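Local coordinates for maternal protein tudor (Drosophila melanogaster, PDB 4Q5W), which probably works with the Piwi proteins Aubergine and AGO3 in piRNA-mediated silencing of transposable elements, and is required in oogenesis for primordial germ cell formation, at residues L40-E45 against K92-P97; D51-Q56 against Y64-L69. All blocks are in the same frame, centred on the assembly; numbering follows the deposited sequence.

Contact 1 (L40-E45 against K92-P97)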
ATOM      1  N   LEU A  40      19.662  -7.975 -12.453  1.00 19.16           N
ATOM      2  CA  LEU A  40      18.649  -7.319 -13.275  1.00 14.79           C
ATOM      3  C   LEU A  40      19.328  -6.421 -14.298  1.00 16.02           C
ATOM      4  O   LEU A  40      20.466  -6.015 -14.098  1.00 22.01           O
ATOM      5  CB  LEU A  40      17.724  -6.482 -12.395  1.00 14.87           C
ATOM      6  CG  LEU A  40      16.818  -7.287 -11.466  1.00 21.47           C
ATOM      7  CD1 LEU A  40      16.354  -6.418 -10.327  1.00 21.87           C
ATOM      8  CD2 LEU A  40      15.627  -7.837 -12.236  1.00 26.20           C
ATOM      9  N   GLN A  41      18.639  -6.111 -15.392  1.00 14.78           N
ATOM     10  CA  GLN A  41      19.267  -5.337 -16.463  1.00 18.18           C
ATOM     11  C   GLN A  41      18.859  -3.870 -16.420  1.00 16.32           C
ATOM     12  O   GLN A  41      17.685  -3.549 -16.573  1.00 14.27           O
ATOM     13  CB  GLN A  41      18.914  -5.922 -17.837  1.00 24.76           C
ATOM     14  CG  GLN A  41      19.199  -7.410 -17.997  1.00 35.64           C
ATOM     15  CD  GLN A  41      20.681  -7.740 -18.055  1.00 46.46           C
ATOM     16  OE1 GLN A  41      21.087  -8.865 -17.754  1.00 50.95           O
ATOM     17  NE2 GLN A  41      21.495  -6.765 -18.455  1.00 48.18           N
ATOM     18  N   PRO A  42      19.834  -2.967 -16.225  1.00 19.93           N
ATOM     19  CA  PRO A  42      19.481  -1.544 -16.249  1.00 18.16           C
ATOM     20  C   PRO A  42      18.907  -1.134 -17.600  1.00 16.39           C
ATOM     21  O   PRO A  42      19.313  -1.666 -18.635  1.00 16.50           O
ATOM     22  CB  PRO A  42      20.825  -0.842 -16.008  1.00 18.04           C
ATOM     23  CG  PRO A  42      21.677  -1.865 -15.306  1.00 21.16           C
ATOM     24  CD  PRO A  42      21.255  -3.187 -15.899  1.00 23.20           C
ATOM     25  N   LYS A  43      17.958  -0.208 -17.585  1.00 16.26           N
ATOM     26  CA  LYS A  43      17.432   0.354 -18.818  1.00 15.68           C
ATOM     27  C   LYS A  43      18.529   1.125 -19.546  1.00 16.77           C
ATOM     28  O   LYS A  43      19.504   1.545 -18.924  1.00 17.35           O
ATOM     29  CB  LYS A  43      16.239   1.267 -18.527  1.00 15.49           C
ATOM     30  CG  LYS A  43      15.002   0.507 -18.073  1.00 16.36           C
ATOM     31  CD  LYS A  43      13.747   1.368 -18.193  1.00 20.80           C
ATOM     32  CE  LYS A  43      13.382   1.615 -19.652  1.00 29.53           C
ATOM     33  NZ  LYS A  43      13.009   0.340 -20.334  1.00 31.14           N
ATOM     34  N   THR A  44      18.371   1.291 -20.861  1.00 17.16           N
ATOM     35  CA  THR A  44      19.357   2.004 -21.679  1.00 18.29           C
ATOM     36  C   THR A  44      18.802   3.293 -22.300  1.00 23.97           C
ATOM     37  O   THR A  44      19.481   3.952 -23.093  1.00 20.07           O
ATOM     38  CB  THR A  44      19.907   1.114 -22.806  1.00 23.68           C
ATOM     39  OG1 THR A  44      18.823   0.655 -23.621  1.00 17.96           O
ATOM     40  CG2 THR A  44      20.650  -0.087 -22.231  1.00 18.03           C
ATOM     41  N   GLU A  45      17.572   3.645 -21.937  1.00 18.52           N
ATOM     42  CA  GLU A  45      16.952   4.884 -22.390  1.00 19.25           C
ATOM     43  C   GLU A  45      15.848   5.268 -21.417  1.00 19.97           C
ATOM     44  O   GLU A  45      15.524   4.502 -20.518  1.00 22.27           O
ATOM     45  CB  GLU A  45      16.390   4.731 -23.803  1.00 19.53           C
ATOM     46  CG  GLU A  45      15.348   3.637 -23.942  1.00 24.91           C
ATOM     47  CD  GLU A  45      14.852   3.488 -25.374  1.00 27.41           C
ATOM     48  OE1 GLU A  45      14.397   4.495 -25.961  1.00 28.05           O
ATOM     49  OE2 GLU A  45      14.921   2.362 -25.910  1.00 25.07           O
ATOM     50  N   LYS A  92      17.419   5.288 -11.160  1.00 19.08           N
ATOM     51  CA  LYS A  92      17.810   4.161 -12.001  1.00 21.81           C
ATOM     52  C   LYS A  92      16.666   3.166 -12.149  1.00 17.35           C
ATOM     53  O   LYS A  92      15.996   2.821 -11.178  1.00 17.23           O
ATOM     54  CB  LYS A  92      19.035   3.460 -11.419  1.00 22.63           C
ATOM     55  CG  LYS A  92      19.569   2.338 -12.286  1.00 22.90           C
ATOM     56  CD  LYS A  92      20.802   1.716 -11.660  1.00 29.28           C
ATOM     57  CE  LYS A  92      21.419   0.666 -12.564  1.00 32.38           C
ATOM     58  NZ  LYS A  92      22.601   0.029 -11.930  1.00 31.87           N
ATOM     59  N   LEU A  93      16.456   2.699 -13.373  1.00 15.39           N
ATOM     60  CA  LEU A  93      15.377   1.768 -13.672  1.00 14.23           C
ATOM     61  C   LEU A  93      15.956   0.495 -14.260  1.00 14.08           C
ATOM     62  O   LEU A  93      16.959   0.540 -14.981  1.00 14.94           O
ATOM     63  CB  LEU A  93      14.422   2.384 -14.694  1.00 18.48           C
ATOM     64  CG  LEU A  93      13.751   3.700 -14.301  1.00 18.12           C
ATOM     65  CD1 LEU A  93      12.884   4.196 -15.437  1.00 14.79           C
ATOM     66  CD2 LEU A  93      12.935   3.544 -13.015  1.00 15.01           C
ATOM     67  N   TYR A  94      15.316  -0.628 -13.959  1.00 13.89           N
ATOM     68  CA  TYR A  94      15.705  -1.907 -14.541  1.00 13.21           C
ATOM     69  C   TYR A  94      14.538  -2.454 -15.356  1.00 16.87           C
ATOM     70  O   TYR A  94      13.378  -2.104 -15.107  1.00 13.61           O
ATOM     71  CB  TYR A  94      16.088  -2.915 -13.449  1.00 13.00           C
ATOM     72  CG  TYR A  94      17.222  -2.477 -12.561  1.00 15.00           C
ATOM     73  CD1 TYR A  94      16.984  -1.687 -11.439  1.00 14.76           C
ATOM     74  CD2 TYR A  94      18.532  -2.860 -12.832  1.00 16.67           C
ATOM     75  CE1 TYR A  94      18.015  -1.289 -10.619  1.00 15.94           C
ATOM     76  CE2 TYR A  94      19.574  -2.465 -12.017  1.00 18.55           C
ATOM     77  CZ  TYR A  94      19.306  -1.677 -10.914  1.00 18.33           C
ATOM     78  OH  TYR A  94      20.333  -1.279 -10.105  1.00 20.16           O
ATOM     79  N   GLU A  95      14.847  -3.305 -16.331  1.00 13.83           N
ATOM     80  CA  GLU A  95      13.817  -3.965 -17.126  1.00 12.51           C
ATOM     81  C   GLU A  95      13.051  -4.960 -16.264  1.00 13.00           C
ATOM     82  O   GLU A  95      13.627  -5.622 -15.412  1.00 16.08           O
ATOM     83  CB  GLU A  95      14.434  -4.708 -18.315  1.00 18.12           C
ATOM     84  CG  GLU A  95      15.404  -3.901 -19.158  1.00 20.29           C
ATOM     85  CD  GLU A  95      14.736  -2.815 -19.991  1.00 24.16           C
ATOM     86  OE1 GLU A  95      13.494  -2.702 -19.966  1.00 23.69           O
ATOM     87  OE2 GLU A  95      15.463  -2.068 -20.679  1.00 25.42           O
ATOM     88  N   LEU A  96      11.752  -5.066 -16.498  1.00 14.38           N
ATOM     89  CA  LEU A  96      10.950  -6.102 -15.853  1.00 15.03           C
ATOM     90  C   LEU A  96      11.155  -7.431 -16.574  1.00 16.39           C
ATOM     91  O   LEU A  96      10.880  -7.537 -17.772  1.00 15.72           O
ATOM     92  CB  LEU A  96       9.475  -5.721 -15.891  1.00 14.41           C
ATOM     93  CG  LEU A  96       8.528  -6.743 -15.252  1.00 12.69           C
ATOM     94  CD1 LEU A  96       8.713  -6.728 -13.743  1.00 12.81           C
ATOM     95  CD2 LEU A  96       7.098  -6.438 -15.642  1.00 18.70           C
ATOM     96  N   PRO A  97      11.648  -8.450 -15.855  1.00 12.82           N
ATOM     97  CA  PRO A  97      11.832  -9.758 -16.488  1.00 16.53           C
ATOM     98  C   PRO A  97      10.522 -10.264 -17.086  1.00 21.20           C
ATOM     99  O   PRO A  97       9.451 -10.045 -16.504  1.00 16.93           O
ATOM    100  CB  PRO A  97      12.276 -10.648 -15.324  1.00 18.74           C
ATOM    101  CG  PRO A  97      12.983  -9.707 -14.394  1.00 16.53           C
ATOM    102  CD  PRO A  97      12.173  -8.422 -14.474  1.00 12.52           C
TER
HETATM  103  O   HOH W   1      16.000  -6.795 -15.572  1.00 20.21           O
HETATM  104  O   HOH W   2      17.939  -2.671 -20.914  1.00 17.01           O
HETATM  105  O   HOH W   3      15.944   0.164 -21.850  1.00 14.58           O

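Contact 2 (D51-Q56 against Y64-L69)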
ATOM      1  N   ASP A  51       5.009   3.225 -17.811  1.00 23.71           N
ATOM      2  CA  ASP A  51       5.884   2.104 -18.154  1.00 17.62           C
ATOM      3  C   ASP A  51       6.084   1.198 -16.944  1.00 13.68           C
ATOM      4  O   ASP A  51       6.186   1.670 -15.809  1.00 14.99           O
ATOM      5  CB  ASP A  51       7.248   2.562 -18.701  1.00 16.13           C
ATOM      6  CG  ASP A  51       7.178   3.011 -20.151  1.00 22.96           C
ATOM      7  OD1 ASP A  51       6.104   2.850 -20.778  1.00 23.60           O
ATOM      8  OD2 ASP A  51       8.200   3.525 -20.669  1.00 22.39           O
ATOM      9  N   MET A  52       6.131  -0.105 -17.199  1.00 15.74           N
ATOM     10  CA  MET A  52       6.392  -1.090 -16.164  1.00 14.89           C
ATOM     11  C   MET A  52       7.878  -1.412 -16.155  1.00 17.77           C
ATOM     12  O   MET A  52       8.498  -1.528 -17.208  1.00 22.25           O
ATOM     13  CB  MET A  52       5.595  -2.366 -16.427  1.00 17.65           C
ATOM     14  CG  MET A  52       4.137  -2.119 -16.765  1.00 24.33           C
ATOM     15  SD  MET A  52       3.276  -1.254 -15.448  1.00 28.55           S
ATOM     16  CE  MET A  52       3.686  -2.269 -14.067  1.00 13.29           C
ATOM     17  N   CYS A  53       8.441  -1.550 -14.960  1.00 14.34           N
ATOM     18  CA  CYS A  53       9.873  -1.770 -14.803  1.00 12.61           C
ATOM     19  C   CYS A  53      10.159  -2.304 -13.397  1.00 16.82           C
ATOM     20  O   CYS A  53       9.246  -2.736 -12.701  1.00 17.06           O
ATOM     21  CB  CYS A  53      10.636  -0.471 -15.049  1.00 12.49           C
ATOM     22  SG  CYS A  53      10.045   0.935 -14.082  1.00 21.01           S
ATOM     23  N   VAL A  54      11.428  -2.298 -12.999  1.00 13.88           N
ATOM     24  CA  VAL A  54      11.825  -2.715 -11.656  1.00 11.13           C
ATOM     25  C   VAL A  54      12.726  -1.642 -11.063  1.00 14.01           C
ATOM     26  O   VAL A  54      13.538  -1.057 -11.781  1.00 14.80           O
ATOM     27  CB  VAL A  54      12.596  -4.060 -11.683  1.00 11.20           C
ATOM     28  CG1 VAL A  54      13.166  -4.394 -10.307  1.00 13.05           C
ATOM     29  CG2 VAL A  54      11.678  -5.184 -12.142  1.00 15.36           C
ATOM     30  N   VAL A  55      12.586  -1.357  -9.770  1.00 12.59           N
ATOM     31  CA  VAL A  55      13.500  -0.416  -9.129  1.00 16.02           C
ATOM     32  C   VAL A  55      14.070  -0.988  -7.841  1.00 18.12           C
ATOM     33  O   VAL A  55      13.505  -1.923  -7.270  1.00 16.18           O
ATOM     34  CB  VAL A  55      12.810   0.928  -8.805  1.00 17.44           C
ATOM     35  CG1 VAL A  55      12.225   1.550 -10.067  1.00 16.69           C
ATOM     36  CG2 VAL A  55      11.722   0.732  -7.746  1.00 18.06           C
ATOM     37  N   GLN A  56      15.190  -0.430  -7.387  1.00 12.87           N
ATOM     38  CA  GLN A  56      15.682  -0.713  -6.042  1.00 17.25           C
ATOM     39  C   GLN A  56      15.069   0.299  -5.082  1.00 18.73           C
ATOM     40  O   GLN A  56      15.095   1.496  -5.348  1.00 20.26           O
ATOM     41  CB  GLN A  56      17.211  -0.634  -5.981  1.00 19.03           C
ATOM     42  CG  GLN A  56      17.811  -1.050  -4.633  1.00 21.49           C
ATOM     43  CD  GLN A  56      19.319  -1.226  -4.692  1.00 25.54           C
ATOM     44  OE1 GLN A  56      19.996  -0.590  -5.499  1.00 27.64           O
ATOM     45  NE2 GLN A  56      19.850  -2.100  -3.843  1.00 23.84           N
ATOM     46  N   TYR A  64      11.859  -4.233  -6.542  1.00 10.72           N
ATOM     47  CA  TYR A  64      10.404  -4.243  -6.606  1.00 12.11           C
ATOM     48  C   TYR A  64       9.876  -3.984  -8.015  1.00 14.30           C
ATOM     49  O   TYR A  64      10.443  -3.182  -8.769  1.00 16.61           O
ATOM     50  CB  TYR A  64       9.864  -3.136  -5.711  1.00 10.05           C
ATOM     51  CG  TYR A  64      10.088  -3.370  -4.243  1.00 12.41           C
ATOM     52  CD1 TYR A  64      11.287  -3.037  -3.636  1.00 11.82           C
ATOM     53  CD2 TYR A  64       9.081  -3.906  -3.457  1.00 15.93           C
ATOM     54  CE1 TYR A  64      11.490  -3.254  -2.273  1.00 13.17           C
ATOM     55  CE2 TYR A  64       9.270  -4.115  -2.098  1.00 16.08           C
ATOM     56  CZ  TYR A  64      10.467  -3.784  -1.514  1.00 19.92           C
ATOM     57  OH  TYR A  64      10.644  -3.997  -0.162  1.00 23.07           O
ATOM     58  N   ARG A  65       8.772  -4.635  -8.363  1.00 13.99           N
ATOM     59  CA  ARG A  65       8.070  -4.281  -9.578  1.00 11.63           C
ATOM     60  C   ARG A  65       7.520  -2.873  -9.436  1.00 13.60           C
ATOM     61  O   ARG A  65       6.973  -2.517  -8.391  1.00 12.40           O
ATOM     62  CB  ARG A  65       6.921  -5.242  -9.853  1.00 11.28           C
ATOM     63  CG  ARG A  65       7.376  -6.667 -10.123  1.00 10.43           C
ATOM     64  CD  ARG A  65       6.321  -7.406 -10.910  1.00 10.73           C
ATOM     65  NE  ARG A  65       5.096  -7.591 -10.133  1.00 15.65           N
ATOM     66  CZ  ARG A  65       3.964  -8.055 -10.648  1.00 13.60           C
ATOM     67  NH1 ARG A  65       2.889  -8.195  -9.876  1.00 15.68           N
ATOM     68  NH2 ARG A  65       3.915  -8.381 -11.934  1.00 13.13           N
ATOM     69  N   SER A  66       7.651  -2.079 -10.493  1.00 11.44           N
ATOM     70  CA  SER A  66       7.282  -0.672 -10.421  1.00 10.20           C
ATOM     71  C   SER A  66       6.579  -0.171 -11.668  1.00 14.83           C
ATOM     72  O   SER A  66       6.704  -0.755 -12.742  1.00 15.32           O
ATOM     73  CB  SER A  66       8.529   0.179 -10.184  1.00 13.86           C
ATOM     74  OG  SER A  66       9.526  -0.133 -11.150  1.00 24.55           O
ATOM     75  N   ARG A  67       5.860   0.939 -11.517  1.00 13.29           N
ATOM     76  CA  ARG A  67       5.251   1.633 -12.643  1.00 13.44           C
ATOM     77  C   ARG A  67       5.589   3.113 -12.521  1.00 16.33           C
ATOM     78  O   ARG A  67       5.525   3.687 -11.434  1.00 15.57           O
ATOM     79  CB  ARG A  67       3.727   1.440 -12.681  1.00 17.13           C
ATOM     80  CG  ARG A  67       3.038   2.205 -13.803  1.00 17.67           C
ATOM     81  CD  ARG A  67       1.591   1.754 -14.022  1.00 15.16           C
ATOM     82  NE  ARG A  67       0.867   1.595 -12.761  1.00 20.79           N
ATOM     83  CZ  ARG A  67       0.264   2.588 -12.116  1.00 22.13           C
ATOM     84  NH1 ARG A  67      -0.380   2.349 -10.979  1.00 26.14           N
ATOM     85  NH2 ARG A  67       0.295   3.821 -12.609  1.00 19.15           N
ATOM     86  N   ILE A  68       5.965   3.724 -13.636  1.00 13.65           N
ATOM     87  CA  ILE A  68       6.344   5.129 -13.637  1.00 16.93           C
ATOM     88  C   ILE A  68       5.123   6.020 -13.444  1.00 18.87           C
ATOM     89  O   ILE A  68       4.172   5.963 -14.225  1.00 19.83           O
ATOM     90  CB  ILE A  68       7.047   5.521 -14.953  1.00 18.13           C
ATOM     91  CG1 ILE A  68       8.244   4.601 -15.218  1.00 13.93           C
ATOM     92  CG2 ILE A  68       7.490   6.975 -14.910  1.00 20.99           C
ATOM     93  CD1 ILE A  68       9.335   4.682 -14.175  1.00 15.97           C
ATOM     94  N   LEU A  69       5.159   6.840 -12.401  1.00 15.14           N
ATOM     95  CA  LEU A  69       4.107   7.820 -12.160  1.00 19.95           C
ATOM     96  C   LEU A  69       4.447   9.168 -12.795  1.00 23.19           C
ATOM     97  O   LEU A  69       3.601   9.794 -13.440  1.00 22.16           O
ATOM     98  CB  LEU A  69       3.885   8.001 -10.663  1.00 19.79           C
ATOM     99  CG  LEU A  69       3.294   6.784  -9.948  1.00 15.75           C
ATOM    100  CD1 LEU A  69       3.204   7.033  -8.459  1.00 17.54           C
ATOM    101  CD2 LEU A  69       1.920   6.465 -10.528  1.00 22.86           C
TER

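Contact 1 (L40-E45 against K92-P97)
Glu95 OE2 takes three partners at the outer side of this contact: two waters, each donating to it from 2.6 Å, and, more weakly, the ammonium of Lys43. One of those waters also donates to Pro42 O and the other accepts from Thr44 N, which ties the carboxylate to the opposite backbone. The salt bridge runs from Lys43 NZ to Glu95 OE1, 3.1 Å, met on the syn side and 31° out of the carboxylate plane. Bends at chi3 (69°) and chi4 (65°) bring the lysine end back to the acid, while its CD rests on Leu93 CB. An alanine in place of Glu95 would probably leave the Lys43 ammonium without its counter-charge and less firmly held, and cost the two waters a shared acceptor. Beneath these side chains the backbones bond on both flanks of Pro42 and Tyr94: Glu95 N reaches Gln41 O at 2.9 Å, and Lys43 N reaches Leu93 O at 2.9 Å, nearly straight. A third water continues the join, accepting from Gln41 N and donating to Glu95 O. Apolar contacts line the other side. Leu40 CB lies 3.7 Å from Tyr94 CD2, and Leu40 CD2 touches Pro97 CG, the two side chains crossing at about a right angle. Pro42 CG sits 3.7 Å from Lys92 CE, the extended lysine running alongside the proline. Pro42 and Tyr94 form a single beta bridge between two loops at the surface of the Tudor domain, and Tyr94 also bonds through its backbone to Val54 of strand 52-56.

Contact 2 (D51-Q56 against Y64-L69)
Tyr64 and Val55 begin the pairing with two backbone bonds, Tyr64 N to Val55 O at 2.9 Å and Val55 N to Tyr64 O at 3.0 Å. The same Tyr64 O is approached by Val54 CG1 at 3.4 Å. The phenol OH hydrogen-bonds with Asp60, and its ring meets that of Tyr84. Arg65 faces Val54 as a non-hydrogen-bonded pair, and its guanidinium serves other parts of the fold through a salt bridge to Asp83 and bonds to the carbonyls of Ile103 and Lys104. Ser66 pairs with Cys53 in both directions: Cys53 N donates to Ser66 O, and Ser66 N to Cys53 O at 2.8 Å from above the carbonyl plane. The serine hydroxyl, set between backbone N and carbonyl carbon (chi1 52°), adds a weak bond of 3.0 Å from OG to Cys53 O, and Val55 CG1 packs against OG. Arg67 comes next, on the face that also carries Arg65, Val54 and Met52. The bent thioether chain of Met52 lays SD 3.7 Å from Arg67 CD, where the two side chains pass at a slant, and its CE nears Ser66 O. Ile68 N closes the pairing on Asp51 O at 3.0 Å, while its CD1 reaches Cys53 SG at 3.8 Å. Main-chain bonding thus holds this strongly twisted antiparallel hairpin, and the hydroxyl of the buried Ser66 finds its weak bond at a carbonyl already used by the backbone.

In the fold
Along the chain the order is 40-45, 51-56, 64-69, 92-97, so the hairpin of contact 2 lies wholly between the two loops of contact 1. Their centres are about 9 Å apart, and they meet through Tyr94 N and Val54 O, a probable hydrogen bond of 2.8 Å. Residues 92-97 therefore run between strand 52-56, an outermost strand of the four-stranded antiparallel sheet, and the loop 40-45. Leu35 of helix 25-37 reaches both contacts. Both belong to the Tudor part of this extended Tudor domain, away from the five-stranded sheet; in such domains this part typically helps recognise symmetrically dimethylated arginine, consistent with a role in binding Aubergine.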